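Local coordinates for lipase aflb (Neosartorya fumigata, PDB 6IDY), which probably hydrolyses ester bonds of lipids as a serine hydrolase of the alpha/beta-hydrolase fold, and carries a bound calcium ion, at residues P283-Q288 with A420-Y425; G235-Q240 with T292-T297; Q64-K69 with D407-E412. All coordinates share one frame; numbering follows the deposited sequence.

Contact 1 (P283-Q288 with A420-Y425)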
# COMPACT_ATOMS: atom_id res chain seq x y z
N PRO A 283 14.33 -7.95 3.36
CA PRO A 283 14.05 -8.77 2.17
C PRO A 283 13.14 -8.10 1.14
O PRO A 283 13.49 -8.10 -0.03
CB PRO A 283 13.40 -10.03 2.75
CG PRO A 283 13.94 -10.13 4.12
CD PRO A 283 14.03 -8.70 4.60
N SER A 284 12.00 -7.50 1.58
CA SER A 284 11.06 -6.86 0.66
C SER A 284 11.62 -5.62 -0.02
O SER A 284 11.23 -5.35 -1.15
CB SER A 284 9.73 -6.56 1.35
OG SER A 284 9.79 -5.39 2.15
N LEU A 285 12.54 -4.88 0.64
CA LEU A 285 13.17 -3.71 0.02
C LEU A 285 14.05 -4.17 -1.14
O LEU A 285 13.89 -3.67 -2.25
CB LEU A 285 13.99 -2.86 1.02
CG LEU A 285 13.24 -2.25 2.23
CD1 LEU A 285 14.09 -1.19 2.92
CD2 LEU A 285 11.89 -1.63 1.83
N TRP A 286 14.91 -5.19 -0.90
CA TRP A 286 15.78 -5.74 -1.93
C TRP A 286 15.01 -6.38 -3.08
O TRP A 286 15.38 -6.17 -4.23
CB TRP A 286 16.83 -6.70 -1.34
CG TRP A 286 18.02 -5.98 -0.78
CD1 TRP A 286 18.48 -6.05 0.51
CD2 TRP A 286 18.87 -5.05 -1.46
NE1 TRP A 286 19.58 -5.23 0.66
CE2 TRP A 286 19.84 -4.61 -0.54
CE3 TRP A 286 18.92 -4.55 -2.78
CZ2 TRP A 286 20.84 -3.70 -0.88
CZ3 TRP A 286 19.92 -3.66 -3.12
CH2 TRP A 286 20.87 -3.24 -2.18
N GLN A 287 13.91 -7.10 -2.78
CA GLN A 287 13.07 -7.75 -3.80
C GLN A 287 12.35 -6.77 -4.72
O GLN A 287 11.99 -7.14 -5.83
CB GLN A 287 12.03 -8.68 -3.15
CG GLN A 287 12.64 -9.94 -2.58
CD GLN A 287 11.66 -10.70 -1.73
OE1 GLN A 287 11.01 -10.16 -0.83
NE2 GLN A 287 11.56 -11.99 -2.00
N GLN A 288 12.15 -5.53 -4.26
CA GLN A 288 11.44 -4.52 -5.04
C GLN A 288 12.34 -3.75 -6.02
O GLN A 288 11.91 -2.77 -6.61
CB GLN A 288 10.62 -3.60 -4.13
CG GLN A 288 9.40 -4.33 -3.60
CD GLN A 288 8.65 -3.53 -2.59
OE1 GLN A 288 8.97 -3.52 -1.39
NE2 GLN A 288 7.63 -2.84 -3.04
N ALA A 420 10.42 4.28 10.78
CA ALA A 420 10.59 3.60 12.06
C ALA A 420 10.64 2.08 11.86
O ALA A 420 11.56 1.44 12.38
CB ALA A 420 9.46 3.97 13.00
N GLU A 421 9.70 1.51 11.07
CA GLU A 421 9.66 0.07 10.79
C GLU A 421 10.92 -0.41 10.04
O GLU A 421 11.48 -1.45 10.40
CB GLU A 421 8.38 -0.31 10.02
CG GLU A 421 7.12 -0.35 10.87
CD GLU A 421 7.03 -1.45 11.90
OE1 GLU A 421 7.56 -2.56 11.65
OE2 GLU A 421 6.45 -1.20 12.98
N VAL A 422 11.36 0.34 9.02
CA VAL A 422 12.56 -0.01 8.24
C VAL A 422 13.81 -0.02 9.14
O VAL A 422 14.56 -1.01 9.15
CB VAL A 422 12.75 0.90 6.98
CG1 VAL A 422 14.13 0.72 6.36
CG2 VAL A 422 11.68 0.62 5.93
N LEU A 423 13.98 1.04 9.95
CA LEU A 423 15.13 1.18 10.84
C LEU A 423 15.16 0.15 11.96
O LEU A 423 16.23 -0.36 12.26
CB LEU A 423 15.25 2.62 11.38
CG LEU A 423 15.41 3.74 10.32
CD1 LEU A 423 15.69 5.08 10.99
CD2 LEU A 423 16.51 3.44 9.31
N ALA A 424 13.99 -0.22 12.51
CA ALA A 424 13.91 -1.22 13.58
C ALA A 424 14.00 -2.66 13.07
O ALA A 424 14.20 -3.57 13.88
CB ALA A 424 12.62 -1.04 14.37
N TYR A 425 13.83 -2.89 11.75
CA TYR A 425 13.88 -4.24 11.19
C TYR A 425 15.24 -4.87 11.38
O TYR A 425 16.25 -4.32 10.95
CB TYR A 425 13.46 -4.26 9.71
CG TYR A 425 13.30 -5.66 9.16
CD1 TYR A 425 14.39 -6.38 8.67
CD2 TYR A 425 12.05 -6.28 9.12
CE1 TYR A 425 14.25 -7.67 8.17
CE2 TYR A 425 11.89 -7.56 8.60
CZ TYR A 425 12.99 -8.25 8.12
OH TYR A 425 12.85 -9.52 7.61
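Pro283 leans on the phenol end of Tyr425, and Leu285 meets Val422 one methyl to one methyl. These two small apolar patches join the short helix 283-287, which follows strand 253-259 of this alpha/beta-hydrolase fold, to the end of helix 414-424 near the C-terminus. The sheltered half is Leu285 with Val422, both buried. Leu285 points from its helix toward the other segment, and its CD1 lies 3.9 Å from Val422 CG1. CG1 is the branch of Val422 that comes closer. The Leu285 side chain also rests on Thr169. Pro283 and Tyr425 form the more open half, for both remain partly exposed to solvent. Tyr425 is the first residue beyond the helix to leave helical geometry; its CG is trans to the amide nitrogen (chi1 -171°), and this carries the ring across to Pro283. There the proline comes in obliquely, neither squarely over the face of the ring nor at its edge. Its CD is 3.7 Å from Tyr425 CZ and equally far from CE1, so the pyrrolidine sits against the phenol end of the ring rather than the end joined to CB. The hydroxyl is not left to apolar neighbours, since it hydrogen-bonds Asn203 OD1, a bond that would hold the phenol end in place. Lys428 NZ serves Leu423 O and Tyr425 O where the helix ends. No hydrogen bond joins the segments, and only 144 Å² is buried in all, a modest sum spread over the two patches. The shortest approach of the contact belongs to the more open half, with Pro283 CD 3.3 Å from Tyr425 OH.

Contact 2 (G235-Q240 with T292-T297)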
# COMPACT_ATOMS: atom_id res chain seq x y z
N GLY A 235 1.67 -3.88 -1.81
CA GLY A 235 0.40 -4.60 -1.75
C GLY A 235 -0.02 -5.18 -3.09
O GLY A 235 -0.60 -6.27 -3.14
N GLY A 236 0.30 -4.46 -4.17
CA GLY A 236 0.06 -4.87 -5.55
C GLY A 236 0.87 -6.10 -5.91
O GLY A 236 0.35 -7.03 -6.52
N LEU A 237 2.15 -6.12 -5.48
CA LEU A 237 3.04 -7.26 -5.70
C LEU A 237 2.55 -8.48 -4.91
O LEU A 237 2.54 -9.58 -5.46
CB LEU A 237 4.50 -6.94 -5.32
CG LEU A 237 5.27 -6.03 -6.27
CD1 LEU A 237 6.59 -5.61 -5.65
CD2 LEU A 237 5.53 -6.73 -7.60
N ASP A 238 2.13 -8.27 -3.65
CA ASP A 238 1.62 -9.34 -2.79
C ASP A 238 0.38 -9.98 -3.39
O ASP A 238 0.24 -11.21 -3.34
CB ASP A 238 1.29 -8.80 -1.38
CG ASP A 238 2.44 -8.14 -0.65
OD1 ASP A 238 3.61 -8.37 -1.03
OD2 ASP A 238 2.18 -7.40 0.32
N THR A 239 -0.52 -9.16 -3.96
CA THR A 239 -1.77 -9.62 -4.58
C THR A 239 -1.50 -10.36 -5.87
O THR A 239 -2.05 -11.44 -6.06
CB THR A 239 -2.77 -8.47 -4.73
OG1 THR A 239 -2.88 -7.79 -3.48
CG2 THR A 239 -4.16 -8.95 -5.20
N GLN A 240 -0.67 -9.78 -6.76
CA GLN A 240 -0.31 -10.39 -8.04
C GLN A 240 0.36 -11.76 -7.84
O GLN A 240 0.03 -12.69 -8.57
CB GLN A 240 0.59 -9.45 -8.87
CG GLN A 240 0.80 -9.89 -10.32
CD GLN A 240 -0.39 -9.72 -11.24
OE1 GLN A 240 -1.52 -9.41 -10.83
NE2 GLN A 240 -0.15 -9.94 -12.53
N THR A 292 15.43 -7.69 -9.99
CA THR A 292 15.59 -8.79 -9.04
C THR A 292 15.05 -10.10 -9.57
O THR A 292 14.24 -10.11 -10.50
CB THR A 292 14.97 -8.44 -7.69
OG1 THR A 292 13.56 -8.23 -7.87
CG2 THR A 292 15.65 -7.25 -7.03
N GLU A 293 15.50 -11.21 -8.96
CA GLU A 293 15.02 -12.54 -9.27
C GLU A 293 13.55 -12.63 -8.88
O GLU A 293 12.78 -13.26 -9.59
CB GLU A 293 15.84 -13.62 -8.54
CG GLU A 293 17.08 -14.04 -9.32
CD GLU A 293 16.81 -14.68 -10.66
OE1 GLU A 293 16.06 -15.69 -10.71
OE2 GLU A 293 17.34 -14.18 -11.68
N PHE A 294 13.14 -11.93 -7.79
CA PHE A 294 11.75 -11.89 -7.35
C PHE A 294 10.82 -11.36 -8.45
O PHE A 294 9.85 -12.03 -8.80
CB PHE A 294 11.57 -11.07 -6.05
CG PHE A 294 10.10 -10.93 -5.71
CD1 PHE A 294 9.39 -11.99 -5.15
CD2 PHE A 294 9.39 -9.79 -6.09
CE1 PHE A 294 8.02 -11.90 -4.93
CE2 PHE A 294 8.01 -9.71 -5.88
CZ PHE A 294 7.34 -10.77 -5.33
N ILE A 295 11.11 -10.15 -8.96
CA ILE A 295 10.34 -9.46 -10.00
C ILE A 295 10.31 -10.29 -11.29
O ILE A 295 9.23 -10.50 -11.84
CB ILE A 295 10.85 -8.00 -10.19
CG1 ILE A 295 10.56 -7.12 -8.94
CG2 ILE A 295 10.31 -7.35 -11.48
CD1 ILE A 295 9.09 -6.94 -8.52
N ARG A 296 11.48 -10.78 -11.73
CA ARG A 296 11.62 -11.62 -12.93
C ARG A 296 10.79 -12.90 -12.80
O ARG A 296 10.14 -13.31 -13.77
CB ARG A 296 13.10 -11.94 -13.16
CG ARG A 296 13.42 -12.69 -14.45
CD ARG A 296 14.80 -12.35 -15.01
NE ARG A 296 15.87 -12.43 -14.01
CZ ARG A 296 16.44 -11.37 -13.43
NH1 ARG A 296 16.06 -10.14 -13.75
NH2 ARG A 296 17.40 -11.54 -12.53
N THR A 297 10.80 -13.54 -11.60
CA THR A 297 10.02 -14.76 -11.34
C THR A 297 8.53 -14.45 -11.41
O THR A 297 7.80 -15.19 -12.04
CB THR A 297 10.41 -15.39 -9.99
OG1 THR A 297 11.80 -15.70 -10.01
CG2 THR A 297 9.61 -16.66 -9.68
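Leu237 projects from helix 235-245 into the angle between Phe294 and Ile295 of helix 293-299, and the three buried side chains make up the whole contact. Leu237 and Ile295 cross at about a right angle. Ile295 turns only its CD1 end inward, which lies 3.7 Å from Leu237 CD2 and 4.0 Å from Leu237 CD1, so that the isoleucine tip touches both prongs of the leucine fork. The second partner of Leu237 CD2 is the rim of an aromatic ring: Phe294 CE2 is 4.2 Å away, and the methyl sits at the edge, near the ring plane. Phe294 reaches across because its CG is antiperiplanar to N (chi1 174°), and it stacks with Trp241, the next residue after Gln240 on the facing helix. The Glu432 carboxylate accepts from Glu293 N (OE2) and Phe294 N (OE1), while Thr292, the N-cap, takes a weak bond from Ile295 N; both tie down the start of helix 293-299. Helix 235-245 comes directly after strand 227-232, the place of the nucleophile elbow in alpha/beta-hydrolases. With no polar pair across the interface, cohesion here rests on dispersion and exclusion of water, and the 111 Å² buried marks a small apolar patch.

Contact 3 (Q64-K69 with D407-E412)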
# COMPACT_ATOMS: atom_id res chain seq x y z
N GLN A 64 -5.44 23.39 0.46
CA GLN A 64 -4.51 24.09 -0.43
C GLN A 64 -3.18 24.37 0.28
O GLN A 64 -2.13 24.22 -0.35
CB GLN A 64 -5.13 25.38 -1.00
CG GLN A 64 -4.29 26.12 -2.05
CD GLN A 64 -3.93 25.28 -3.25
OE1 GLN A 64 -2.81 24.78 -3.39
NE2 GLN A 64 -4.89 25.10 -4.16
N GLU A 65 -3.21 24.74 1.57
CA GLU A 65 -2.00 24.97 2.37
C GLU A 65 -1.17 23.70 2.50
O GLU A 65 0.05 23.76 2.44
CB GLU A 65 -2.33 25.55 3.75
CG GLU A 65 -2.66 27.03 3.71
CD GLU A 65 -2.34 27.80 4.98
OE1 GLU A 65 -2.30 27.18 6.07
OE2 GLU A 65 -2.13 29.03 4.88
N ALA A 66 -1.84 22.54 2.66
CA ALA A 66 -1.19 21.23 2.77
C ALA A 66 -0.46 20.91 1.47
O ALA A 66 0.69 20.48 1.52
CB ALA A 66 -2.22 20.16 3.08
N PHE A 67 -1.12 21.15 0.30
CA PHE A 67 -0.53 20.92 -1.02
C PHE A 67 0.61 21.88 -1.30
O PHE A 67 1.59 21.48 -1.92
CB PHE A 67 -1.59 20.97 -2.13
CG PHE A 67 -2.35 19.68 -2.31
CD1 PHE A 67 -1.72 18.53 -2.77
CD2 PHE A 67 -3.71 19.62 -2.03
CE1 PHE A 67 -2.43 17.34 -2.94
CE2 PHE A 67 -4.43 18.43 -2.21
CZ PHE A 67 -3.78 17.30 -2.66
N ASP A 68 0.50 23.15 -0.81
CA ASP A 68 1.56 24.16 -0.94
C ASP A 68 2.82 23.68 -0.23
O ASP A 68 3.92 23.83 -0.76
CB ASP A 68 1.10 25.53 -0.40
CG ASP A 68 0.07 26.27 -1.24
OD1 ASP A 68 -0.17 25.86 -2.39
OD2 ASP A 68 -0.48 27.27 -0.75
N LYS A 69 2.66 23.04 0.95
CA LYS A 69 3.77 22.47 1.72
C LYS A 69 4.40 21.30 0.95
O LYS A 69 5.62 21.21 0.90
CB LYS A 69 3.31 21.99 3.10
CG LYS A 69 2.97 23.12 4.05
CD LYS A 69 2.44 22.58 5.36
CE LYS A 69 2.01 23.68 6.28
NZ LYS A 69 3.18 24.45 6.78
N ASP A 407 -7.18 13.60 6.62
CA ASP A 407 -6.96 12.40 5.81
C ASP A 407 -5.72 12.57 4.93
O ASP A 407 -4.89 11.66 4.88
CB ASP A 407 -8.21 12.09 4.98
CG ASP A 407 -9.43 11.78 5.82
OD1 ASP A 407 -9.34 10.87 6.68
OD2 ASP A 407 -10.48 12.42 5.61
N LEU A 408 -5.56 13.76 4.29
CA LEU A 408 -4.39 14.12 3.48
C LEU A 408 -3.14 14.10 4.38
O LEU A 408 -2.16 13.44 4.05
CB LEU A 408 -4.59 15.54 2.87
CG LEU A 408 -3.68 16.00 1.71
CD1 LEU A 408 -4.22 17.26 1.11
CD2 LEU A 408 -2.25 16.28 2.15
N LEU A 409 -3.20 14.82 5.53
CA LEU A 409 -2.08 14.93 6.48
C LEU A 409 -1.69 13.60 7.09
O LEU A 409 -0.50 13.28 7.15
CB LEU A 409 -2.35 15.98 7.57
CG LEU A 409 -2.81 17.38 7.10
CD1 LEU A 409 -3.13 18.28 8.29
CD2 LEU A 409 -1.79 18.04 6.19
N GLY A 410 -2.68 12.83 7.53
CA GLY A 410 -2.48 11.52 8.13
C GLY A 410 -1.85 10.52 7.18
O GLY A 410 -0.96 9.77 7.59
N THR A 411 -2.29 10.51 5.91
CA THR A 411 -1.73 9.65 4.85
C THR A 411 -0.25 9.98 4.63
O THR A 411 0.57 9.09 4.47
CB THR A 411 -2.57 9.75 3.57
OG1 THR A 411 -3.91 9.35 3.86
CG2 THR A 411 -2.01 8.91 2.42
N GLU A 412 0.10 11.27 4.63
CA GLU A 412 1.47 11.74 4.48
C GLU A 412 2.33 11.33 5.68
O GLU A 412 3.49 10.93 5.51
CB GLU A 412 1.52 13.27 4.25
CG GLU A 412 1.17 13.67 2.82
CD GLU A 412 1.96 12.97 1.73
OE1 GLU A 412 3.15 12.68 1.96
OE2 GLU A 412 1.39 12.70 0.65
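Leu408 is the main bump of this contact, fitting its forked end against Ala66 and Phe67 of helix 63-73. About its first side-chain bond CG lies opposite the main-chain nitrogen (chi1 -165°), and the two methyls part company beyond it. CD1 rides over one face of the Phe67 ring as a CH-pi contact, 4.0 Å from the ring centroid and 29° off the normal; the offset brings it closest to CE2, at 3.5 Å. CD2 turns to Ala66 CB, 4.0 Å away. Ala66 supplies the hollow: its single methyl points at the other helix and receives two leucines, because Leu409 CD2 also comes to 3.8 Å from Ala66 CB. Here the backbones draw nearest, the CA atoms of Ala66 and Leu409 lying 7.4 Å apart. Phe67 does not start out facing the partner helix, but its ring swings round to form the floor under Leu408. Val63 and Ile70, on the same helix, also touch Leu408, and Tyr359 meets the Phe67 ring with the planes steeply inclined. All four touching residues are buried, without a hydrogen bond between the segments. The axes run 29° from parallel and 10.7 Å apart, an apolar helix-helix packing about a small alanine, which joins a helix preceding the alpha/beta-hydrolase sheet in sequence to one that follows it.

Contacts 1 and 2 are neighbours, their centres 15 Å apart, because helices 283-287 and 293-299 follow each other in the chain. Gln287 O lies 2.8 Å from Thr292 OG1, probably a hydrogen bond, and Gln288 CG packs 3.7 Å from Leu237 CD1. Ser284 and Gln288 also touch Gln234, in the turn leading into helix 235-245, which places this pair beside the presumed nucleophile elbow. Contact 3 stands apart, centred 25 Å from contact 1 and 30 Å from contact 2, on the opposite side of the chain's centre from the latter. Helices 405-412 and 414-424, consecutive in the chain, link it to contact 1. None of the calcium ligands, Asp255, Ala377, His380 and Gly382, belongs to these segments.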